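Local coordinates for antifreeze protein (Uncultured bacterium, PDB 6EIO), which binds ice, probably through two faces of its beta-solenoid, and so is thought to restrain the growth of ice crystals, at residues 38-44 with 213-219; 58-64 with 78-84; 149-155 with 176-182. All blocks are in the same frame, centred on the assembly; numbering follows the deposited sequence.

Contact 1 (38-44 with 213-219). With SO4 (sulfate ion), chain F.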
loop_
_atom_site.group_PDB
_atom_site.type_symbol
_atom_site.label_atom_id
_atom_site.label_comp_id
_atom_site.label_asym_id
_atom_site.label_seq_id
_atom_site.Cartn_x
_atom_site.Cartn_y
_atom_site.Cartn_z
ATOM N N VAL A 38 -0.113 -9.652 -0.769
ATOM C CA VAL A 38 -0.766 -9.286 -2.020
ATOM C C VAL A 38 -2.153 -9.908 -2.042
ATOM O O VAL A 38 -2.290 -11.104 -1.754
ATOM C CB VAL A 38 0.047 -9.781 -3.235
ATOM C CG1 VAL A 38 -0.701 -9.463 -4.537
ATOM C CG2 VAL A 38 1.443 -9.159 -3.261
ATOM N N ILE A 39 -3.164 -9.114 -2.395
ATOM C CA ILE A 39 -4.517 -9.598 -2.655
ATOM C C ILE A 39 -5.014 -8.919 -3.923
ATOM O O ILE A 39 -4.788 -7.721 -4.108
ATOM C CB ILE A 39 -5.509 -9.261 -1.505
ATOM C CG1 ILE A 39 -5.095 -9.970 -0.223
ATOM C CG2 ILE A 39 -6.945 -9.576 -1.916
ATOM C CD1 ILE A 39 -5.969 -9.680 0.984
ATOM N N ALA A 40 -5.702 -9.677 -4.777
ATOM C CA ALA A 40 -6.368 -9.126 -5.943
ATOM C C ALA A 40 -7.809 -9.613 -6.006
ATOM O O ALA A 40 -8.207 -10.567 -5.328
ATOM C CB ALA A 40 -5.624 -9.509 -7.228
ATOM N N GLY A 41 -8.578 -8.966 -6.879
ATOM C CA GLY A 41 -9.958 -9.337 -7.126
ATOM C C GLY A 41 -10.165 -10.099 -8.423
ATOM O O GLY A 41 -10.745 -11.185 -8.420
ATOM N N SER A 42 -9.713 -9.540 -9.541
ATOM C CA SER A 42 -10.051 -10.122 -10.828
ATOM C C SER A 42 -9.038 -11.158 -11.305
ATOM O O SER A 42 -9.438 -12.200 -11.835
ATOM C CB SER A 42 -10.237 -9.014 -11.872
ATOM O OG SER A 42 -9.060 -8.241 -12.007
ATOM N N SER A 43 -7.739 -10.887 -11.151
ATOM C CA SER A 43 -6.689 -11.806 -11.572
ATOM C C SER A 43 -5.367 -11.307 -11.008
ATOM O O SER A 43 -5.254 -10.180 -10.521
ATOM C CB SER A 43 -6.610 -11.922 -13.096
ATOM O OG SER A 43 -6.190 -10.701 -13.678
ATOM N N VAL A 44 -4.369 -12.176 -11.098
ATOM C CA VAL A 44 -2.976 -11.842 -10.824
ATOM C C VAL A 44 -2.151 -12.271 -12.026
ATOM O O VAL A 44 -2.318 -13.387 -12.524
ATOM C CB VAL A 44 -2.455 -12.541 -9.558
ATOM C CG1 VAL A 44 -0.972 -12.244 -9.363
ATOM C CG2 VAL A 44 -3.264 -12.106 -8.346
ATOM N N LEU A 213 -3.122 -4.442 -1.967
ATOM C CA LEU A 213 -4.465 -4.989 -1.758
ATOM C C LEU A 213 -5.403 -4.334 -2.779
ATOM O O LEU A 213 -5.821 -3.185 -2.596
ATOM C CB LEU A 213 -4.926 -4.724 -0.321
ATOM C CG LEU A 213 -3.945 -5.162 0.768
ATOM C CD1 LEU A 213 -4.479 -4.812 2.145
ATOM C CD2 LEU A 213 -3.598 -6.656 0.694
ATOM N N ALA A 214 -5.705 -5.058 -3.853
ATOM C CA ALA A 214 -6.586 -4.577 -4.899
ATOM C C ALA A 214 -7.957 -5.219 -4.713
ATOM O O ALA A 214 -8.083 -6.443 -4.639
ATOM C CB ALA A 214 -6.021 -4.923 -6.274
ATOM N N ARG A 215 -8.985 -4.382 -4.634
ATOM C CA ARG A 215 -10.325 -4.883 -4.368
ATOM C C ARG A 215 -10.950 -5.535 -5.594
ATOM O O ARG A 215 -11.311 -6.718 -5.566
ATOM C CB ARG A 215 -11.226 -3.767 -3.849
ATOM C CG ARG A 215 -10.865 -3.332 -2.430
ATOM C CD ARG A 215 -11.800 -2.242 -1.909
ATOM N NE ARG A 215 -13.199 -2.663 -2.012
ATOM C CZ ARG A 215 -14.245 -1.856 -1.984
ATOM N NH1 ARG A 215 -14.066 -0.567 -1.773
ATOM N NH2 ARG A 215 -15.461 -2.349 -2.170
ATOM N N ASN A 216 -11.129 -4.765 -6.670
ATOM C CA ASN A 216 -11.931 -5.259 -7.777
ATOM C C ASN A 216 -11.134 -5.599 -9.017
ATOM O O ASN A 216 -11.628 -6.352 -9.864
ATOM C CB ASN A 216 -13.054 -4.271 -8.084
ATOM C CG ASN A 216 -14.012 -4.157 -6.922
ATOM O OD1 ASN A 216 -14.213 -5.114 -6.157
ATOM N ND2 ASN A 216 -14.593 -2.987 -6.756
ATOM N N GLY A 217 -9.918 -5.076 -9.139
ATOM C CA GLY A 217 -9.082 -5.316 -10.286
ATOM C C GLY A 217 -7.945 -6.274 -10.016
ATOM O O GLY A 217 -8.037 -7.173 -9.169
ATOM N N ALA A 218 -6.890 -6.096 -10.792
ATOM C CA ALA A 218 -5.821 -7.066 -10.900
ATOM C C ALA A 218 -4.550 -6.540 -10.264
ATOM O O ALA A 218 -4.298 -5.327 -10.255
ATOM C CB ALA A 218 -5.525 -7.346 -12.368
ATOM N N VAL A 219 -3.706 -7.461 -9.812
ATOM C CA VAL A 219 -2.330 -7.140 -9.463
ATOM C C VAL A 219 -1.419 -7.715 -10.537
ATOM O O VAL A 219 -1.457 -8.919 -10.825
ATOM C CB VAL A 219 -1.937 -7.628 -8.060
ATOM C CG1 VAL A 219 -0.471 -7.313 -7.799
ATOM C CG2 VAL A 219 -2.791 -6.942 -7.009
HETATM S S SO4 F . -18.938 -1.184 -1.040
HETATM O O1 SO4 F . -20.164 -0.537 -1.506
HETATM O O2 SO4 F . -18.687 -0.810 0.354
HETATM O O3 SO4 F . -17.821 -0.803 -1.900
HETATM O O4 SO4 F . -19.131 -2.634 -1.124
#
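Ile39 and Leu213 pair on parallel strands of neighbouring coils in the ice-binding beta-solenoid. The chain segments 38-44 and 213-219 are far apart in sequence, so the coils do not stack in sequence order. Leu213 holds CG anti to its carbonyl carbon (chi1 -52°), which leaves CD2 lying against CB, CG1 and CD1 of Ile39, nearest at CG1 (3.8 Å). Ile39 also touches Ala86 and Lys87 of helix 81-99, which packs along this face. On the face opposite the Ile39 side chain, the branches of Val219 divide their work: CG1 meets Val38 CG1 at 3.9 Å, while CG2 packs beside Ala40 CB.

Between the Ile39-Leu213 and Val44-Val219 bridges the chains turn a corner and the register slips by one residue. Gly217 O grips this turn with two N-H groups, Gly41 N nearly in line with the carbonyl at 3.0 Å and Ser42 N from above the carbonyl plane at 2.9 Å. A CB on Gly41 would collide with Arg215 O. The hydroxyl of Ser42 sits beside Gly217 O but is badly angled for a bond. Arg215 points away and makes a cation-pi contact with Tyr94; its NH2 donates almost straight and in the guanidinium plane to O3 of a sulfate, probably from the crystallisation liquor, at 2.8 Å.

Contact 2 (58-64 with 78-84)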
loop_
_atom_site.group_PDB
_atom_site.type_symbol
_atom_site.label_atom_id
_atom_site.label_comp_id
_atom_site.label_asym_id
_atom_site.label_seq_id
_atom_site.Cartn_x
_atom_site.Cartn_y
_atom_site.Cartn_z
ATOM N N LEU A 58 -6.617 -14.218 -3.936
ATOM C CA LEU A 58 -7.394 -13.846 -5.112
ATOM C C LEU A 58 -8.828 -14.294 -4.888
ATOM O O LEU A 58 -9.077 -15.466 -4.600
ATOM C CB LEU A 58 -6.819 -14.500 -6.373
ATOM C CG LEU A 58 -7.625 -14.277 -7.646
ATOM C CD1 LEU A 58 -7.665 -12.806 -8.062
ATOM C CD2 LEU A 58 -7.060 -15.136 -8.768
ATOM N N SER A 59 -9.768 -13.361 -5.043
ATOM C CA SER A 59 -11.190 -13.669 -4.962
ATOM C C SER A 59 -11.919 -12.428 -5.433
ATOM O O SER A 59 -11.549 -11.333 -5.003
ATOM C CB SER A 59 -11.577 -13.969 -3.516
ATOM O OG SER A 59 -12.989 -14.035 -3.389
ATOM N N PRO A 60 -12.960 -12.534 -6.276
ATOM C CA PRO A 60 -13.607 -13.763 -6.751
ATOM C C PRO A 60 -12.996 -14.340 -8.030
ATOM O O PRO A 60 -13.475 -15.370 -8.508
ATOM C CB PRO A 60 -15.033 -13.289 -7.028
ATOM C CG PRO A 60 -14.834 -11.872 -7.487
ATOM C CD PRO A 60 -13.729 -11.331 -6.646
ATOM N N GLY A 61 -11.988 -13.690 -8.601
ATOM C CA GLY A 61 -11.334 -14.206 -9.789
ATOM C C GLY A 61 -10.622 -15.525 -9.534
ATOM O O GLY A 61 -10.440 -15.956 -8.396
ATOM N N THR A 62 -10.198 -16.173 -10.626
ATOM C CA THR A 62 -9.599 -17.498 -10.531
ATOM C C THR A 62 -8.174 -17.604 -11.063
ATOM O O THR A 62 -7.462 -18.551 -10.687
ATOM C CB THR A 62 -10.467 -18.519 -11.285
ATOM O OG1 THR A 62 -10.607 -18.109 -12.649
ATOM C CG2 THR A 62 -11.843 -18.624 -10.643
ATOM N N SER A 63 -7.749 -16.688 -11.927
ATOM C CA SER A 63 -6.514 -16.836 -12.684
ATOM C C SER A 63 -5.353 -16.124 -12.005
ATOM O O SER A 63 -5.373 -14.895 -11.838
ATOM C CB SER A 63 -6.673 -16.268 -14.088
ATOM O OG SER A 63 -5.435 -16.311 -14.773
ATOM N N ILE A 64 -4.328 -16.906 -11.669
ATOM C CA ILE A 64 -3.010 -16.406 -11.310
ATOM C C ILE A 64 -2.015 -16.970 -12.311
ATOM O O ILE A 64 -1.830 -18.187 -12.408
ATOM C CB ILE A 64 -2.617 -16.773 -9.871
ATOM C CG1 ILE A 64 -3.635 -16.176 -8.894
ATOM C CG2 ILE A 64 -1.207 -16.283 -9.546
ATOM C CD1 ILE A 64 -3.192 -16.163 -7.456
ATOM N N ILE A 78 -7.065 -18.886 -3.032
ATOM C CA ILE A 78 -7.921 -18.518 -4.158
ATOM C C ILE A 78 -9.336 -18.982 -3.847
ATOM O O ILE A 78 -9.606 -20.184 -3.745
ATOM C CB ILE A 78 -7.455 -19.109 -5.494
ATOM C CG1 ILE A 78 -6.024 -18.690 -5.811
ATOM C CG2 ILE A 78 -8.410 -18.672 -6.596
ATOM C CD1 ILE A 78 -5.466 -19.323 -7.069
ATOM N N ASN A 79 -10.244 -18.027 -3.668
ATOM C CA ASN A 79 -11.664 -18.333 -3.489
ATOM C C ASN A 79 -11.902 -19.330 -2.362
ATOM O O ASN A 79 -12.816 -20.147 -2.417
ATOM C CB ASN A 79 -12.309 -18.785 -4.799
ATOM C CG ASN A 79 -12.352 -17.661 -5.791
ATOM O OD1 ASN A 79 -12.634 -16.520 -5.403
ATOM N ND2 ASN A 79 -12.026 -17.934 -7.046
ATOM N N ASP A 80 -11.108 -19.235 -1.318
ATOM C CA ASP A 80 -11.250 -20.072 -0.148
ATOM C C ASP A 80 -11.727 -19.232 1.036
ATOM O O ASP A 80 -11.998 -18.031 0.926
ATOM C CB ASP A 80 -9.951 -20.840 0.095
ATOM C CG ASP A 80 -8.807 -19.968 0.581
ATOM O OD1 ASP A 80 -8.907 -18.729 0.500
ATOM O OD2 ASP A 80 -7.795 -20.558 1.057
ATOM N N ALA A 81 -11.861 -19.864 2.189
ATOM C CA ALA A 81 -12.445 -19.162 3.314
ATOM C C ALA A 81 -11.646 -17.901 3.666
ATOM O O ALA A 81 -12.213 -16.819 3.900
ATOM C CB ALA A 81 -12.503 -20.112 4.505
ATOM N N ILE A 82 -10.323 -18.023 3.745
ATOM C CA ILE A 82 -9.503 -16.891 4.158
ATOM C C ILE A 82 -9.515 -15.801 3.090
ATOM O O ILE A 82 -9.661 -14.612 3.421
ATOM C CB ILE A 82 -8.073 -17.346 4.541
ATOM C CG1 ILE A 82 -8.108 -18.181 5.808
ATOM C CG2 ILE A 82 -7.146 -16.159 4.691
ATOM C CD1 ILE A 82 -6.795 -18.805 6.199
ATOM N N ALA A 83 -9.361 -16.161 1.810
ATOM C CA ALA A 83 -9.379 -15.122 0.780
ATOM C C ALA A 83 -10.718 -14.403 0.752
ATOM O O ALA A 83 -10.768 -13.175 0.594
ATOM C CB ALA A 83 -9.087 -15.688 -0.606
ATOM N N ASN A 84 -11.816 -15.149 0.865
ATOM C CA ASN A 84 -13.118 -14.508 0.769
ATOM C C ASN A 84 -13.329 -13.541 1.930
ATOM O O ASN A 84 -13.849 -12.433 1.746
ATOM C CB ASN A 84 -14.223 -15.559 0.714
ATOM C CG ASN A 84 -14.237 -16.329 -0.603
ATOM O OD1 ASN A 84 -13.511 -16.047 -1.551
ATOM N ND2 ASN A 84 -15.054 -17.361 -0.626
#
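At one end of the beta-solenoid, where strand 76-78 gives way to helix 81-99, Asn79 reaches across to the corner loop 59-62 of the neighbouring, preceding coil. The strands meet at a single parallel bridge, Leu58 with Ile78, and Asn79 N closes it by bonding to Leu58 O (3.0 Å). Asn79 itself has left-handed backbone angles (54/36) that swing the chain out of the strand toward the helix.

Its amide makes two bent hydrogen bonds. With CG anti to the carbonyl carbon (chi1 -67°), the side chain lies back over the loop, and ND2 donates to Gly61 O at 2.9 Å and to Pro60 O at 3.3 Å, standing above both carbonyl planes. The loop they belong to is bent by the cis peptide before Pro60. OD1 lies against Pro60 CA (3.2 Å) and beside Ser59 OG. A leucine in place of Asn79 would probably leave the carbonyls of Pro60 and Gly61 without this donor and the loop less firmly tied to the helix start.

Apolar contact is modest: Ile64 and Ile78 touch through their CD1 methyls (3.9 Å), and Ala83 CB rests near Ser59 CB. The first turn of the helix is closed by Asp80 at the N-cap, whose OD1 accepts from Ala83 N (2.9 Å) while OD2 bonds His77 ND1. Lys87, a turn further along the helix, bonds Ser59 O, and Ser59 OG, anti to the backbone N, gives its proton to Asn84 OD1 in the first turn at 2.8 Å, tilted from the amide carbonyl plane.

Contact 3 (149-155 with 176-182)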
loop_
_atom_site.group_PDB
_atom_site.type_symbol
_atom_site.label_atom_id
_atom_site.label_comp_id
_atom_site.label_asym_id
_atom_site.label_seq_id
_atom_site.Cartn_x
_atom_site.Cartn_y
_atom_site.Cartn_z
ATOM N N ILE A 149 -3.304 8.293 3.912
ATOM C CA ILE A 149 -3.377 9.131 2.720
ATOM C C ILE A 149 -4.545 8.674 1.865
ATOM O O ILE A 149 -4.608 7.516 1.439
ATOM C CB ILE A 149 -2.080 9.118 1.910
ATOM C CG1 ILE A 149 -0.924 9.599 2.770
ATOM C CG2 ILE A 149 -2.236 10.028 0.698
ATOM C CD1 ILE A 149 0.418 9.375 2.140
ATOM N N GLN A 150 -5.480 9.598 1.632
ATOM C CA GLN A 150 -6.684 9.369 0.838
ATOM C C GLN A 150 -6.449 9.949 -0.552
ATOM O O GLN A 150 -6.054 11.114 -0.671
ATOM C CB GLN A 150 -7.879 10.101 1.447
ATOM C CG GLN A 150 -8.166 9.699 2.880
ATOM C CD GLN A 150 -9.173 10.607 3.552
ATOM O OE1 GLN A 150 -9.228 11.818 3.267
ATOM N NE2 GLN A 150 -9.948 10.057 4.447
ATOM N N ILE A 151 -6.686 9.161 -1.598
ATOM C CA ILE A 151 -6.350 9.569 -2.958
ATOM C C ILE A 151 -7.572 9.379 -3.853
ATOM O O ILE A 151 -8.023 8.253 -4.067
ATOM C CB ILE A 151 -5.137 8.792 -3.493
ATOM C CG1 ILE A 151 -3.940 8.986 -2.554
ATOM C CG2 ILE A 151 -4.805 9.232 -4.907
ATOM C CD1 ILE A 151 -2.873 7.956 -2.718
ATOM N N ALA A 152 -8.079 10.486 -4.408
ATOM C CA ALA A 152 -9.316 10.462 -5.197
ATOM C C ALA A 152 -9.150 9.844 -6.575
ATOM O O ALA A 152 -10.148 9.447 -7.181
ATOM C CB ALA A 152 -9.833 11.884 -5.391
ATOM N N SER A 153 -7.916 9.656 -7.018
ATOM C CA SER A 153 -7.621 9.200 -8.358
ATOM C C SER A 153 -6.558 8.099 -8.279
ATOM O O SER A 153 -6.720 7.121 -7.536
ATOM C CB SER A 153 -7.225 10.396 -9.230
ATOM O OG SER A 153 -7.121 9.964 -10.567
ATOM N N THR A 154 -5.494 8.240 -9.053
ATOM C CA THR A 154 -4.413 7.269 -9.112
ATOM C C THR A 154 -3.249 7.642 -8.205
ATOM O O THR A 154 -3.066 8.796 -7.815
ATOM C CB THR A 154 -3.910 7.122 -10.554
ATOM O OG1 THR A 154 -3.393 8.387 -10.980
ATOM C CG2 THR A 154 -4.996 6.654 -11.504
ATOM N N LEU A 155 -2.450 6.616 -7.913
ATOM C CA LEU A 155 -1.187 6.733 -7.189
ATOM C C LEU A 155 -0.095 6.154 -8.081
ATOM O O LEU A 155 -0.191 4.985 -8.463
ATOM C CB LEU A 155 -1.266 5.928 -5.885
ATOM C CG LEU A 155 0.049 5.781 -5.109
ATOM C CD1 LEU A 155 0.622 7.115 -4.671
ATOM C CD2 LEU A 155 -0.188 4.870 -3.903
ATOM N N TRP A 176 -2.285 3.859 2.203
ATOM C CA TRP A 176 -2.596 4.592 0.983
ATOM C C TRP A 176 -3.933 4.060 0.470
ATOM O O TRP A 176 -4.006 2.912 0.018
ATOM C CB TRP A 176 -1.531 4.367 -0.096
ATOM C CG TRP A 176 -0.107 4.536 0.316
ATOM C CD1 TRP A 176 0.678 3.608 0.951
ATOM C CD2 TRP A 176 0.759 5.662 0.053
ATOM N NE1 TRP A 176 1.948 4.092 1.133
ATOM C CE2 TRP A 176 2.029 5.340 0.580
ATOM C CE3 TRP A 176 0.596 6.890 -0.601
ATOM C CZ2 TRP A 176 3.120 6.195 0.463
ATOM C CZ3 TRP A 176 1.689 7.746 -0.705
ATOM C CH2 TRP A 176 2.926 7.397 -0.173
ATOM N N GLN A 177 -4.981 4.881 0.534
ATOM C CA GLN A 177 -6.291 4.517 0.019
ATOM C C GLN A 177 -6.410 5.123 -1.379
ATOM O O GLN A 177 -6.346 6.346 -1.538
ATOM C CB GLN A 177 -7.374 5.049 0.972
ATOM C CG GLN A 177 -8.790 4.826 0.459
ATOM C CD GLN A 177 -9.296 5.951 -0.413
ATOM O OE1 GLN A 177 -9.113 7.137 -0.103
ATOM N NE2 GLN A 177 -9.927 5.585 -1.525
ATOM N N VAL A 178 -6.555 4.259 -2.382
ATOM C CA VAL A 178 -6.467 4.650 -3.779
ATOM C C VAL A 178 -7.823 4.390 -4.434
ATOM O O VAL A 178 -8.267 3.239 -4.535
ATOM C CB VAL A 178 -5.340 3.879 -4.480
ATOM C CG1 VAL A 178 -5.300 4.215 -5.973
ATOM C CG2 VAL A 178 -4.001 4.147 -3.816
ATOM N N SER A 179 -8.482 5.461 -4.902
ATOM C CA SER A 179 -9.844 5.320 -5.395
ATOM C C SER A 179 -9.917 4.734 -6.795
ATOM O O SER A 179 -10.997 4.305 -7.213
ATOM C CB SER A 179 -10.570 6.662 -5.348
ATOM O OG SER A 179 -10.657 7.174 -4.031
ATOM N N SER A 180 -8.805 4.713 -7.525
ATOM C CA SER A 180 -8.778 4.010 -8.804
ATOM C C SER A 180 -7.655 2.983 -8.759
ATOM O O SER A 180 -7.810 1.970 -8.070
ATOM C CB SER A 180 -8.812 4.947 -10.003
ATOM O OG SER A 180 -7.664 5.734 -9.968
ATOM N N SER A 181 -6.537 3.204 -9.465
ATOM C CA SER A 181 -5.453 2.245 -9.574
ATOM C C SER A 181 -4.119 2.882 -9.198
ATOM O O SER A 181 -3.969 4.107 -9.157
ATOM C CB SER A 181 -5.365 1.702 -10.995
ATOM O OG SER A 181 -6.482 0.873 -11.289
ATOM N N ALA A 182 -3.146 2.010 -8.936
ATOM C CA ALA A 182 -1.787 2.423 -8.631
ATOM C C ALA A 182 -0.804 1.762 -9.589
ATOM O O ALA A 182 -0.986 0.607 -9.984
ATOM C CB ALA A 182 -1.409 2.060 -7.196
#
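The indole of Trp176 carries Ile149 over one face: the CD1 methyl lies 3.9 Å from the centroid of the six-membered ring, a CH-pi contact offset toward the rim. Ile149 has a second conformer, so the contact may not be permanent. Ile151 CD1 comes to the ring edge, near its plane, and Leu155 CD2 approaches CE3 obliquely at 3.9 Å, its side chain crossing the indole at about a right angle. Phe190 and Phe137 also meet the ring, and NE1 bonds Lys191 O, so the one polar atom of the indole is satisfied.

These residues face the inside of the beta-solenoid, where strands 149-151 and 176-178 run parallel, 12° apart, in successive coils. Gln177 N donates to Ile149 O at 2.8 Å, close to straight, and Ile151 N returns the bond to Gln177 O. Val178 CG2 packs against Leu155 CB at 3.9 Å just beyond the indole.

The opposite face is polar. Gln177, CG anti to the backbone N and bent at chi2 (-89°), folds its amide toward strand 149-151, with OE1 near Gln150 CA; the amide of Gln150 stands 77° from it and gives NE2 to Ala97 O and Arg100 O. Gln177 OE1 receives at most a weak bond from Ile151 N, but NE2 donates in its amide plane to Ser179 OG (3.1 Å). That hydroxyl passes its proton to Ile151 O at 2.8 Å, which also accepts Ser179 N at 3.0 Å. The two faces thus differ in chemistry: apolar packing inside the coils, and towards helix 81-99 a chain from the Gln177 amide through the Ser179 hydroxyl to Ile151 O, while Gln150 is tied separately to residues at the end of the helix.

Contacts 1 and 2 lie side by side, centres about 10 Å apart, and touch: Gly41 O meets Gly61 N at 2.8 Å and Val44 N meets Ser63 O at 3.0 Å, both probable hydrogen bonds that carry the coil stack on from 38-44 to 58-64. Contact 3 sits further along the solenoid, its centre about 15 Å from that of contact 1 and about 23 Å from that of contact 2, with nearest atoms about 7 Å and about 14 Å away. All three reach one parallel sheet, contact 2 at its outer strand 63-65. Helix 81-99 starts in contact 2, passes Ile39 and Arg215 of contact 1, and reaches Gln177 of contact 3.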